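Local coordinates for protein uncharacterized tRNA/rRNA methyltransferase HI_0380 (PDB 3ILK) that probably binds RNA and transfers methyl groups to it from S-adenosyl-L-methionine, as a member of the TrmH family of SPOUT methyltransferases, at residues Leu12-Ser16 and Leu38-Lys42; Tyr189-Tyr194 and Leu230-Glu234. All coordinates share one frame. Residue numbers count along the deposited sequence, not the author numbering.

Contact 1: Leu12-Ser16 and Leu38-Lys42; sequences LIETS and LVSPK
Two neighbouring parallel strands end side by side here: 12-16 runs off strand 8-13 and 38-42 off strand 35-39, the outer members of a beta-alpha-beta unit whose crossover is helix 18-31, part of the parallel sheet of the SpoU (SPOUT) methyltransferase fold. Leu12 pairs with Leu38 (CA-CA 5.0 Å) and Ile13 with Val39 (CA-CA 4.9 Å), all four with extended phi/psi. Val39 N donates to Leu12 O (3.0 Å, 173°), and Glu14 N returns to Val39 O (2.8 Å, 139°). Both chains then turn through positive phi, Glu14 at 44/73 and Ser40 at 40/59, after which the extended Thr15 carries its O to Lys42 N (2.9 Å, 160°). Glu14 CA also makes a CA-H...O contact with Ser40 O (3.4 Å). Water 1 sits between the two chain ends where they leave the sheet, donating to Leu12 O (2.6 Å) and Val39 O (2.9 Å) and accepting from Thr15 N (2.9 Å).

Leu12 and Leu38, both mt, meet on one sheet face with CD1 of Leu12 3.8 Å from CD2 of Leu38, beneath helix 18-31. On the other face Ile13 (mm) brings CD1 to 3.6 Å from CG2 of Val39 (t). Thr15 OG1 lies 3.4 Å from Pro41 CB. Glu14 OE2 forms a salt bridge with Arg115. The side chain of Ile13 lies about 4 Å from Gly114, which by similarity binds S-adenosyl-L-methionine, so this strand end probably borders the cofactor site. Chemically, backbone polar groups and one water join the strands beyond their last bridge, while one apolar pair packs on each sheet face.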
loop_
_atom_site.group_PDB
_atom_site.type_symbol
_atom_site.label_atom_id
_atom_site.label_comp_id
_atom_site.label_asym_id
_atom_site.label_seq_id
_atom_site.Cartn_x
_atom_site.Cartn_y
_atom_site.Cartn_z
ATOM N N LEU A 12 12.072 -23.185 8.689
ATOM C CA LEU A 12 11.424 -23.028 9.965
ATOM C C LEU A 12 12.075 -23.938 11.042
ATOM O O LEU A 12 11.987 -25.216 10.984
ATOM C CB LEU A 12 9.931 -23.386 9.839
ATOM C CG LEU A 12 9.104 -22.834 8.673
ATOM C CD1 LEU A 12 7.595 -23.285 8.805
ATOM C CD2 LEU A 12 9.191 -21.304 8.545
ATOM N N ILE A 13 12.715 -23.272 12.013
ATOM C CA ILE A 13 13.392 -23.962 13.126
ATOM C C ILE A 13 12.436 -24.445 14.195
ATOM O O ILE A 13 11.820 -23.642 14.896
ATOM C CB ILE A 13 14.404 -23.077 13.831
ATOM C CG1 ILE A 13 15.357 -22.380 12.800
ATOM C CG2 ILE A 13 15.235 -23.887 14.824
ATOM C CD1 ILE A 13 16.137 -23.340 11.893
ATOM N N GLU A 14 12.395 -25.762 14.360
ATOM C CA GLU A 14 11.609 -26.415 15.431
ATOM C C GLU A 14 10.256 -25.824 15.572
ATOM O O GLU A 14 10.008 -25.140 16.536
ATOM C CB GLU A 14 12.331 -26.357 16.780
ATOM C CG GLU A 14 13.716 -26.950 16.697
ATOM C CD GLU A 14 14.464 -26.860 18.010
ATOM O OE1 GLU A 14 13.830 -26.744 19.094
ATOM O OE2 GLU A 14 15.682 -26.982 17.983
ATOM N N THR A 15 9.363 -26.100 14.635
ATOM C CA THR A 15 8.002 -25.657 14.766
ATOM C C THR A 15 7.387 -26.542 15.828
ATOM O O THR A 15 7.841 -27.666 16.015
ATOM C CB THR A 15 7.217 -25.887 13.450
ATOM O OG1 THR A 15 7.253 -27.297 13.104
ATOM C CG2 THR A 15 7.789 -25.038 12.332
ATOM N N SER A 16 6.362 -26.020 16.496
ATOM C CA SER A 16 5.611 -26.706 17.542
ATOM C C SER A 16 4.304 -27.290 17.024
ATOM O O SER A 16 4.255 -28.486 16.632
ATOM C CB SER A 16 5.306 -25.744 18.696
ATOM O OG SER A 16 6.517 -25.218 19.228
ATOM N N LEU A 38 11.899 -27.587 7.005
ATOM C CA LEU A 38 11.677 -27.782 8.446
ATOM C C LEU A 38 12.899 -28.407 9.165
ATOM O O LEU A 38 13.458 -29.406 8.673
ATOM C CB LEU A 38 10.430 -28.650 8.656
ATOM C CG LEU A 38 9.176 -28.315 7.802
ATOM C CD1 LEU A 38 8.012 -29.270 8.148
ATOM C CD2 LEU A 38 8.756 -26.820 8.004
ATOM N N VAL A 39 13.339 -27.774 10.268
ATOM C CA VAL A 39 14.359 -28.348 11.156
ATOM C C VAL A 39 13.650 -28.929 12.347
ATOM O O VAL A 39 12.952 -28.212 13.089
ATOM C CB VAL A 39 15.417 -27.342 11.570
ATOM C CG1 VAL A 39 16.584 -27.987 12.418
ATOM C CG2 VAL A 39 16.044 -26.606 10.281
ATOM N N SER A 40 13.772 -30.246 12.523
ATOM C CA SER A 40 13.205 -30.897 13.705
ATOM C C SER A 40 11.834 -30.337 14.074
ATOM O O SER A 40 11.680 -29.827 15.170
ATOM C CB SER A 40 14.095 -30.705 14.934
ATOM O OG SER A 40 15.283 -31.411 14.747
ATOM N N PRO A 41 10.864 -30.410 13.156
ATOM C CA PRO A 41 9.534 -30.053 13.571
ATOM C C PRO A 41 9.127 -31.024 14.648
ATOM O O PRO A 41 9.526 -32.219 14.656
ATOM C CB PRO A 41 8.684 -30.289 12.308
ATOM C CG PRO A 41 9.445 -31.337 11.552
ATOM C CD PRO A 41 10.887 -30.930 11.774
ATOM N N LYS A 42 8.325 -30.526 15.564
ATOM C CA LYS A 42 7.847 -31.371 16.652
ATOM C C LYS A 42 6.852 -32.368 16.105
ATOM O O LYS A 42 6.729 -33.519 16.571
ATOM C CB LYS A 42 7.203 -30.464 17.682
ATOM C CG LYS A 42 6.609 -31.166 18.886
ATOM C CD LYS A 42 6.185 -30.101 19.889
ATOM C CE LYS A 42 5.867 -30.741 21.240
ATOM N NZ LYS A 42 5.050 -31.944 21.006
HETATM O O HOH W 1 10.502 -27.024 12.096
#

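Contact 2: Tyr189-Tyr194 and Leu230-Glu234; sequences YTERIY and LSAVE
This is a helix-helix contact built on one knob-into-hole fit in the alpha-helical C-terminal part of the chain, between 189-194 on helix 180-197 and 230-234 on helix 220-240. The segment axes approach to 10.5 Å and run nearly parallel, with a signed crossing angle of 25°. Within each, i to i+4 bonds hold the helix, such as Ile193 N to Tyr189 O (3.0 Å) and Glu234 N to Leu230 O (2.8 Å). The register sets Thr190 beside Leu230 (CA-CA 6.7 Å) and Ile193 beside Glu234 (CA-CA 6.8 Å).

The knob is Leu230 (mt), seated among Tyr189, Thr190, Ile193 and Tyr194. Its CB stands 3.8 Å from the centroid of the Tyr189 ring, 18° off the normal, a CH-pi contact over the ring face; its CD1 reaches 3.4 Å from Thr190 OG1, which hydrogen-bonds Phe186 O; and its CD2 lies 3.7 Å from CE2 at the edge of the Tyr194 ring. One turn after Tyr189, Ile193 (mm) places CG2 3.8 Å from Val233 CG1 and CD1 3.7 Å from Glu234 CB. Tyr194 and Val233 also pack against the second subunit, on its Met229 and Tyr194 respectively, so the pair of helices borders the dimer interface.

Along one edge of this apolar packing lies a polar cluster. Tyr189 (chi1 t) extends across to the other helix, and Glu234 (tt) meets both it and Arg192: Arg192 NH2 forms a salt bridge with Glu234 OE2 at 3.0 Å, while Tyr189 OH donates a 2.7 Å hydrogen bond to Glu234 OE1.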
loop_
_atom_site.group_PDB
_atom_site.type_symbol
_atom_site.label_atom_id
_atom_site.label_comp_id
_atom_site.label_asym_id
_atom_site.label_seq_id
_atom_site.Cartn_x
_atom_site.Cartn_y
_atom_site.Cartn_z
ATOM N N TYR A 189 0.962 32.031 -25.760
ATOM C CA TYR A 189 -0.435 31.683 -25.971
ATOM C C TYR A 189 -1.266 31.852 -24.672
ATOM O O TYR A 189 -2.310 32.485 -24.703
ATOM C CB TYR A 189 -0.526 30.258 -26.551
ATOM C CG TYR A 189 -1.892 29.801 -27.106
ATOM C CD1 TYR A 189 -2.917 30.713 -27.401
ATOM C CD2 TYR A 189 -2.110 28.448 -27.400
ATOM C CE1 TYR A 189 -4.108 30.296 -27.960
ATOM C CE2 TYR A 189 -3.335 27.992 -27.930
ATOM C CZ TYR A 189 -4.326 28.926 -28.211
ATOM O OH TYR A 189 -5.524 28.506 -28.753
ATOM N N THR A 190 -0.809 31.269 -23.557
ATOM C CA THR A 190 -1.381 31.519 -22.223
ATOM C C THR A 190 -1.511 33.038 -21.947
ATOM O O THR A 190 -2.585 33.514 -21.552
ATOM C CB THR A 190 -0.518 30.859 -21.117
ATOM O OG1 THR A 190 -0.435 29.441 -21.332
ATOM C CG2 THR A 190 -1.078 31.145 -19.716
ATOM N N GLU A 191 -0.427 33.785 -22.173
ATOM C CA GLU A 191 -0.409 35.244 -21.945
ATOM C C GLU A 191 -1.465 35.989 -22.743
ATOM O O GLU A 191 -2.323 36.675 -22.166
ATOM C CB GLU A 191 0.924 35.873 -22.323
ATOM C CG GLU A 191 2.168 35.169 -21.843
ATOM C CD GLU A 191 3.430 35.956 -22.158
ATOM O OE1 GLU A 191 3.374 37.214 -22.128
ATOM O OE2 GLU A 191 4.476 35.312 -22.434
ATOM N N ARG A 192 -1.362 35.889 -24.071
ATOM C CA ARG A 192 -2.361 36.461 -24.968
ATOM C C ARG A 192 -3.809 36.161 -24.522
ATOM O O ARG A 192 -4.634 37.076 -24.407
ATOM C CB ARG A 192 -2.148 35.999 -26.414
ATOM C CG ARG A 192 -3.173 36.646 -27.354
ATOM C CD ARG A 192 -2.946 36.341 -28.810
ATOM N NE ARG A 192 -3.710 35.176 -29.245
ATOM C CZ ARG A 192 -3.154 34.059 -29.691
ATOM N NH1 ARG A 192 -1.830 33.964 -29.755
ATOM N NH2 ARG A 192 -3.917 33.045 -30.083
ATOM N N ILE A 193 -4.107 34.889 -24.271
ATOM C CA ILE A 193 -5.477 34.482 -23.909
ATOM C C ILE A 193 -5.933 35.110 -22.583
ATOM O O ILE A 193 -7.038 35.654 -22.471
ATOM C CB ILE A 193 -5.629 32.921 -23.916
ATOM C CG1 ILE A 193 -5.676 32.383 -25.362
ATOM C CG2 ILE A 193 -6.839 32.443 -23.075
ATOM C CD1 ILE A 193 -6.856 32.915 -26.228
ATOM N N TYR A 194 -5.057 35.061 -21.589
ATOM C CA TYR A 194 -5.408 35.557 -20.271
ATOM C C TYR A 194 -5.342 37.077 -20.138
ATOM O O TYR A 194 -5.960 37.649 -19.242
ATOM C CB TYR A 194 -4.669 34.773 -19.183
ATOM C CG TYR A 194 -5.317 33.409 -19.021
ATOM C CD1 TYR A 194 -6.354 33.218 -18.107
ATOM C CD2 TYR A 194 -4.930 32.327 -19.815
ATOM C CE1 TYR A 194 -6.979 31.974 -17.975
ATOM C CE2 TYR A 194 -5.557 31.085 -19.696
ATOM C CZ TYR A 194 -6.574 30.914 -18.763
ATOM O OH TYR A 194 -7.185 29.690 -18.649
ATOM N N LEU A 230 -6.258 25.939 -23.859
ATOM C CA LEU A 230 -6.184 27.322 -24.386
ATOM C C LEU A 230 -6.989 27.560 -25.677
ATOM O O LEU A 230 -7.598 28.632 -25.852
ATOM C CB LEU A 230 -4.737 27.763 -24.587
ATOM C CG LEU A 230 -3.886 27.832 -23.326
ATOM C CD1 LEU A 230 -2.427 28.032 -23.718
ATOM C CD2 LEU A 230 -4.354 28.921 -22.380
ATOM N N SER A 231 -6.981 26.560 -26.563
ATOM C CA SER A 231 -7.785 26.590 -27.779
ATOM C C SER A 231 -9.253 26.494 -27.436
ATOM O O SER A 231 -10.086 27.170 -28.047
ATOM C CB SER A 231 -7.380 25.462 -28.708
ATOM O OG SER A 231 -5.968 25.541 -28.897
ATOM N N ALA A 232 -9.573 25.662 -26.454
ATOM C CA ALA A 232 -10.950 25.561 -25.990
ATOM C C ALA A 232 -11.470 26.933 -25.498
ATOM O O ALA A 232 -12.502 27.400 -25.967
ATOM C CB ALA A 232 -11.083 24.475 -24.958
ATOM N N VAL A 233 -10.732 27.582 -24.599
ATOM C CA VAL A 233 -11.018 28.956 -24.136
ATOM C C VAL A 233 -11.053 29.998 -25.295
ATOM O O VAL A 233 -11.950 30.861 -25.332
ATOM C CB VAL A 233 -9.986 29.406 -23.035
ATOM C CG1 VAL A 233 -10.282 30.827 -22.532
ATOM C CG2 VAL A 233 -10.020 28.434 -21.857
ATOM N N GLU A 234 -10.100 29.894 -26.231
ATOM C CA GLU A 234 -10.040 30.792 -27.377
ATOM C C GLU A 234 -11.303 30.776 -28.235
ATOM O O GLU A 234 -11.838 31.834 -28.574
ATOM C CB GLU A 234 -8.806 30.510 -28.251
ATOM C CG GLU A 234 -8.609 31.567 -29.334
ATOM C CD GLU A 234 -7.299 31.444 -30.114
ATOM O OE1 GLU A 234 -6.770 30.318 -30.318
ATOM O OE2 GLU A 234 -6.805 32.501 -30.543
#

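From the N terminus, contact 1 comes first: strand 8-13 leads through helix 18-31 to strand 35-39, and the pairing of 12-16 with 38-42 closes that excursion of 21 intervening residues. The chain then completes the rest of the parallel sheet and passes through the long helix 145-169 before contact 2 opens. Contact 2 closes a loop of 35 mostly helical residues, including helix 204-216, between 189-194 and 230-234. The contacts are therefore in series, neither nested nor crossing. The centres of contact 1 and contact 2 lie about 72 Å apart, on opposite sides of the chain's centre. The nearest atoms of contact 1 and contact 2 are about 59 Å apart. Contact 1 thus joins strands of the SpoU-family parallel sheet, whereas contact 2 joins helices 180-197 and 220-240.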